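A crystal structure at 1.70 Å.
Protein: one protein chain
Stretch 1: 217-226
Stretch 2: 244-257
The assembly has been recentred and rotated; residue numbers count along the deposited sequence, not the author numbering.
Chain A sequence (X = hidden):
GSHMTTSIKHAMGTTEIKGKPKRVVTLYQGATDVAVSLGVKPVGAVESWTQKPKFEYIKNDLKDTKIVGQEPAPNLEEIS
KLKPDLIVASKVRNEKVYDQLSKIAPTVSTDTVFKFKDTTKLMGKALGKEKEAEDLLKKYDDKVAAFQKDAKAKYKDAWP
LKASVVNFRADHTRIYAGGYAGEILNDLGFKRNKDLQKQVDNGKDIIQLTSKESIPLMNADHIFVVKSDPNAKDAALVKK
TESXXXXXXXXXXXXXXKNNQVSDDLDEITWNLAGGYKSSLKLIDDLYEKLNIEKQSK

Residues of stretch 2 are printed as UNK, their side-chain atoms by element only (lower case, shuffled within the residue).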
# COMPACT_ATOMS: atom_id res chain seq x y z
N LEU A 217 -20.74 8.77 1.48
CA LEU A 217 -19.46 8.94 2.13
C LEU A 217 -18.29 8.99 1.12
O LEU A 217 -17.22 9.53 1.44
CB LEU A 217 -19.24 7.84 3.21
CG LEU A 217 -18.05 7.96 4.16
CD1 LEU A 217 -18.13 9.26 4.97
CD2 LEU A 217 -17.97 6.73 5.12
N MET A 218 -18.52 8.43 -0.07
CA MET A 218 -17.53 8.41 -1.14
C MET A 218 -17.41 9.74 -1.87
O MET A 218 -16.55 9.89 -2.75
CB MET A 218 -17.97 7.36 -2.18
CG MET A 218 -18.06 5.96 -1.60
SD MET A 218 -18.75 4.90 -2.90
CE MET A 218 -18.81 3.38 -1.98
N ASN A 219 -18.31 10.69 -1.58
CA ASN A 219 -18.37 11.87 -2.44
C ASN A 219 -17.03 12.59 -2.58
O ASN A 219 -16.29 12.74 -1.61
CB ASN A 219 -19.45 12.87 -1.97
CG ASN A 219 -19.85 13.82 -3.10
OD1 ASN A 219 -19.83 13.43 -4.29
ND2 ASN A 219 -20.16 15.06 -2.74
N ALA A 220 -16.72 13.03 -3.80
CA ALA A 220 -15.44 13.62 -4.14
C ALA A 220 -15.57 14.29 -5.49
O ALA A 220 -16.53 14.02 -6.24
CB ALA A 220 -14.36 12.53 -4.21
N ASP A 221 -14.64 15.18 -5.80
CA ASP A 221 -14.51 15.75 -7.16
C ASP A 221 -13.99 14.74 -8.19
O ASP A 221 -14.33 14.83 -9.37
CB ASP A 221 -13.61 16.96 -7.13
CG ASP A 221 -14.10 18.01 -6.15
OD1 ASP A 221 -15.31 18.28 -6.14
OD2 ASP A 221 -13.26 18.49 -5.38
N HIS A 222 -13.17 13.79 -7.74
CA HIS A 222 -12.72 12.69 -8.59
C HIS A 222 -12.68 11.40 -7.76
O HIS A 222 -12.22 11.42 -6.61
CB HIS A 222 -11.32 12.98 -9.14
CG HIS A 222 -10.97 12.13 -10.32
ND1 HIS A 222 -11.07 12.58 -11.62
CD2 HIS A 222 -10.60 10.83 -10.40
CE1 HIS A 222 -10.77 11.59 -12.45
NE2 HIS A 222 -10.47 10.52 -11.73
N ILE A 223 -13.10 10.30 -8.38
CA ILE A 223 -13.16 9.01 -7.68
C ILE A 223 -12.32 8.00 -8.43
O ILE A 223 -12.41 7.89 -9.65
CB ILE A 223 -14.63 8.52 -7.52
CG1 ILE A 223 -15.40 9.43 -6.55
CG2 ILE A 223 -14.69 7.02 -7.08
CD1 ILE A 223 -16.91 9.09 -6.44
N PHE A 224 -11.49 7.27 -7.68
CA PHE A 224 -10.59 6.28 -8.25
C PHE A 224 -11.14 4.94 -7.86
O PHE A 224 -11.27 4.65 -6.67
CB PHE A 224 -9.20 6.51 -7.65
CG PHE A 224 -8.63 7.86 -8.01
CD1 PHE A 224 -8.04 8.05 -9.26
CD2 PHE A 224 -8.74 8.95 -7.13
CE1 PHE A 224 -7.54 9.29 -9.62
CE2 PHE A 224 -8.23 10.20 -7.47
CZ PHE A 224 -7.62 10.38 -8.73
N VAL A 225 -11.48 4.12 -8.86
CA VAL A 225 -12.11 2.82 -8.57
C VAL A 225 -11.13 1.66 -8.72
O VAL A 225 -10.53 1.50 -9.78
CB VAL A 225 -13.34 2.61 -9.48
CG1 VAL A 225 -13.92 1.21 -9.32
CG2 VAL A 225 -14.41 3.64 -9.18
N VAL A 226 -11.02 0.83 -7.68
CA VAL A 226 -10.13 -0.35 -7.69
C VAL A 226 -10.96 -1.61 -7.49
O VAL A 226 -11.69 -1.72 -6.51
CB VAL A 226 -9.06 -0.28 -6.57
CG1 VAL A 226 -8.09 -1.46 -6.67
CG2 VAL A 226 -8.29 1.02 -6.59
N UNK A 244 -23.76 -3.69 -9.14
CA UNK A 244 -24.85 -3.35 -8.22
C UNK A 244 -24.68 -1.97 -7.60
O UNK A 244 -25.64 -1.17 -7.56
o UNK A 244 -24.84 -6.92 -5.84
c UNK A 244 -25.47 -6.94 -6.92
c UNK A 244 -25.56 -5.71 -7.78
o UNK A 244 -26.05 -7.96 -7.35
c UNK A 244 -24.99 -4.42 -7.15
N UNK A 245 -23.47 -1.68 -7.11
CA UNK A 245 -23.21 -0.40 -6.46
C UNK A 245 -23.23 0.77 -7.45
O UNK A 245 -23.81 1.82 -7.14
n UNK A 245 -22.42 -2.90 -2.89
c UNK A 245 -21.66 -0.46 -0.21
c UNK A 245 -21.51 0.54 -2.47
c UNK A 245 -21.92 -0.41 -5.64
c UNK A 245 -22.12 -1.80 -2.13
c UNK A 245 -22.00 -1.69 -0.73
c UNK A 245 -21.86 -0.71 -3.01
c UNK A 245 -21.42 0.67 -1.06
c UNK A 245 -22.39 -2.52 -4.23
c UNK A 245 -22.05 -1.20 -4.35
N UNK A 246 -22.64 0.59 -8.63
CA UNK A 246 -22.52 1.71 -9.60
C UNK A 246 -23.86 1.95 -10.33
O UNK A 246 -24.03 3.00 -10.94
c UNK A 246 -21.36 1.57 -10.61
o UNK A 246 -21.55 0.39 -11.42
c UNK A 246 -19.98 1.54 -9.88
N UNK A 247 -24.78 1.00 -10.20
CA UNK A 247 -26.13 1.07 -10.78
C UNK A 247 -27.13 1.79 -9.86
O UNK A 247 -28.27 2.07 -10.28
o UNK A 247 -26.04 -0.86 -12.17
c UNK A 247 -26.67 -0.34 -11.03
N UNK A 248 -26.72 2.09 -8.63
CA UNK A 248 -27.63 2.67 -7.64
C UNK A 248 -27.84 4.16 -7.87
O UNK A 248 -26.97 4.86 -8.41
o UNK A 248 -25.89 3.16 -6.08
c UNK A 248 -27.10 2.45 -6.21
N UNK A 249 -28.99 4.65 -7.42
CA UNK A 249 -29.25 6.10 -7.48
C UNK A 249 -28.22 6.89 -6.66
O UNK A 249 -27.86 8.01 -7.03
c UNK A 249 -31.82 7.12 -4.83
n UNK A 249 -33.84 8.58 -4.68
c UNK A 249 -30.67 6.44 -7.03
c UNK A 249 -31.02 6.04 -5.59
c UNK A 249 -33.21 7.41 -5.40
N UNK A 250 -27.74 6.28 -5.57
CA UNK A 250 -26.71 6.93 -4.73
C UNK A 250 -25.43 7.19 -5.51
O UNK A 250 -24.86 8.27 -5.44
o UNK A 250 -28.48 4.18 -3.70
c UNK A 250 -27.54 6.04 -2.44
c UNK A 250 -28.58 4.94 -2.70
c UNK A 250 -26.41 6.11 -3.46
o UNK A 250 -29.50 4.81 -1.85
N UNK A 251 -24.99 6.19 -6.28
CA UNK A 251 -23.77 6.36 -7.04
C UNK A 251 -23.96 7.46 -8.09
O UNK A 251 -23.09 8.30 -8.31
c UNK A 251 -22.07 5.28 -9.87
c UNK A 251 -22.15 5.08 -8.52
c UNK A 251 -18.83 4.52 -6.70
c UNK A 251 -18.01 4.65 -7.85
n UNK A 251 -20.76 5.25 -10.27
c UNK A 251 -18.56 4.90 -9.09
c UNK A 251 -20.79 4.90 -8.06
c UNK A 251 -19.96 5.01 -9.18
c UNK A 251 -23.40 5.02 -7.70
c UNK A 251 -20.22 4.64 -6.79
N UNK A 252 -25.12 7.45 -8.73
CA UNK A 252 -25.37 8.38 -9.83
C UNK A 252 -25.45 9.84 -9.35
O UNK A 252 -25.30 10.77 -10.14
c UNK A 252 -27.21 4.65 -12.43
c UNK A 252 -27.58 6.02 -11.86
c UNK A 252 -26.61 7.96 -10.58
n UNK A 252 -25.75 4.60 -12.85
c UNK A 252 -26.36 6.60 -11.21
N UNK A 253 -25.61 10.01 -8.04
CA UNK A 253 -25.67 11.35 -7.45
C UNK A 253 -24.34 11.87 -6.92
O UNK A 253 -24.23 13.06 -6.56
n UNK A 253 -28.75 10.60 -7.47
c UNK A 253 -28.13 11.65 -6.99
o UNK A 253 -28.59 12.78 -7.06
c UNK A 253 -26.75 11.41 -6.39
N UNK A 254 -23.31 11.03 -6.91
CA UNK A 254 -21.99 11.50 -6.53
C UNK A 254 -21.52 12.59 -7.49
O UNK A 254 -21.73 12.49 -8.71
c UNK A 254 -20.94 9.71 -4.10
c UNK A 254 -21.22 9.23 -5.53
c UNK A 254 -20.34 8.01 -5.84
c UNK A 254 -20.96 10.35 -6.53
N UNK A 255 -20.85 13.60 -6.95
CA UNK A 255 -20.31 14.69 -7.77
C UNK A 255 -19.40 14.17 -8.88
O UNK A 255 -19.55 14.57 -10.05
c UNK A 255 -20.39 16.44 -5.91
o UNK A 255 -21.62 16.41 -6.01
c UNK A 255 -19.52 15.68 -6.91
o UNK A 255 -19.82 17.08 -5.02
N UNK A 256 -18.44 13.31 -8.54
CA UNK A 256 -17.50 12.87 -9.57
C UNK A 256 -18.22 12.08 -10.69
O UNK A 256 -17.77 12.12 -11.86
c UNK A 256 -16.34 12.05 -8.97
N UNK A 257 -19.27 11.35 -10.32
CA UNK A 257 -20.00 10.49 -11.24
C UNK A 257 -20.78 11.37 -12.23
O UNK A 257 -20.65 11.20 -13.46
c UNK A 257 -21.79 8.70 -11.48
c UNK A 257 -20.92 9.50 -10.51
c UNK A 257 -20.08 8.50 -9.70
O HOH W 1 -17.21 16.90 -4.25

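Position 244 has three carbons, the third carrying two oxygens, which is a glutamate. Glu244 is exposed and out of reach of stretch 1.

Position 245 has one carbon followed by fused five- and six-membered rings of eight carbons and one nitrogen; the rings touch Met218. This is tryptophan. The CA-to-CB bond of Trp245 points toward stretch 1, and its CZ3 lies 3.9 Å from Met218 CE.

Position 246 has one carbon bearing one oxygen and one carbon, hence threonine. Thr246 makes no contact with stretch 1.

Position 247 has one carbon and one oxygen. It is a serine. Ser247 is exposed, touches a crystal neighbour and is out of reach of stretch 1.

Position 248 again has one carbon and one oxygen, so it too is serine. Ser248 OG donates to Trp245 O at 2.7 Å. It sits at the N-cap of the next helix, where OG also accepts from N of position 251 at 3.2 Å.

Position 249 has four carbons in a row ending in nitrogen, a lysine. Lys249 is exposed and far from stretch 1.

Position 250 has three carbons with two oxygens on the third. Glutamate fits, and Glu250 does not reach across.

Position 251 repeats the fused rings with eight ring carbons and one nitrogen; the rings touch Met218, Ile223 and Val225. It is a second tryptophan. The CA-to-CB bond of Trp251 points sideways, but the ring comes nearer. Its CH2 is 4.0 Å from Val225 CG2 and 4.2 Å from Ile223 CG2. Its CZ3 is 3.8 Å from Met218 SD, and the sulfur lies at the ring edge.

Position 252 has four carbons in a row and a terminal nitrogen. This is lysine; Lys252 NZ donates a hydrogen bond to Thr246 O at 3.0 Å.

Position 253 has two carbons, the second carrying one oxygen and one nitrogen: asparagine. Asn253 ND2 donates to Lys249 O at 2.8 Å, within its own stretch.

Position 254 has four carbons, forked at the second; the carbons touch Met218, Asn219 and Ile223. It is a leucine. Leu254 CD1 packs 3.6 Å from Ile223 CD1, and its CD2 lies 4.2 Å from Met218 CB. The residue is the N-cap of the last helix.

Position 255 has two carbons, the second with two oxygens; an oxygen meets the Asn219 amide. It is aspartate. Asp255 N donates to Asn219 OD1 at 2.9 Å, and Asn219 ND2 donates to Asp255 OD2 at 3.1 Å. Water 1 donates to Asp255 OD2 at 2.7 Å and to Asp221 OD1 at 3.0 Å, bridging the two acids.

Position 256 has a single carbon, which touches Asp221, His222 and Ile223. It is an alanine. Ala256 CB is 3.5 Å from Asp221 O and 3.7 Å from Ile223 CG1. Its N lies 3.1 Å from Ala220 O.

Position 257 has one carbon bearing two more. Valine fits, and Val257 makes no contact.

The contact joins an apolar patch to a polar clasp. Met218 packs against both tryptophans and Leu254, Ile223 against Trp251, Leu254 and Ala256, and Val225 against Trp251. Beside them, the Asn219 amide uses both its oxygen and its nitrogen on Asp255, fixing the start of the last helix against the loop before the strand. Together the stretches bury 538 Å².

Stretch 2 244-257: EWTSSKEWKNLDAV
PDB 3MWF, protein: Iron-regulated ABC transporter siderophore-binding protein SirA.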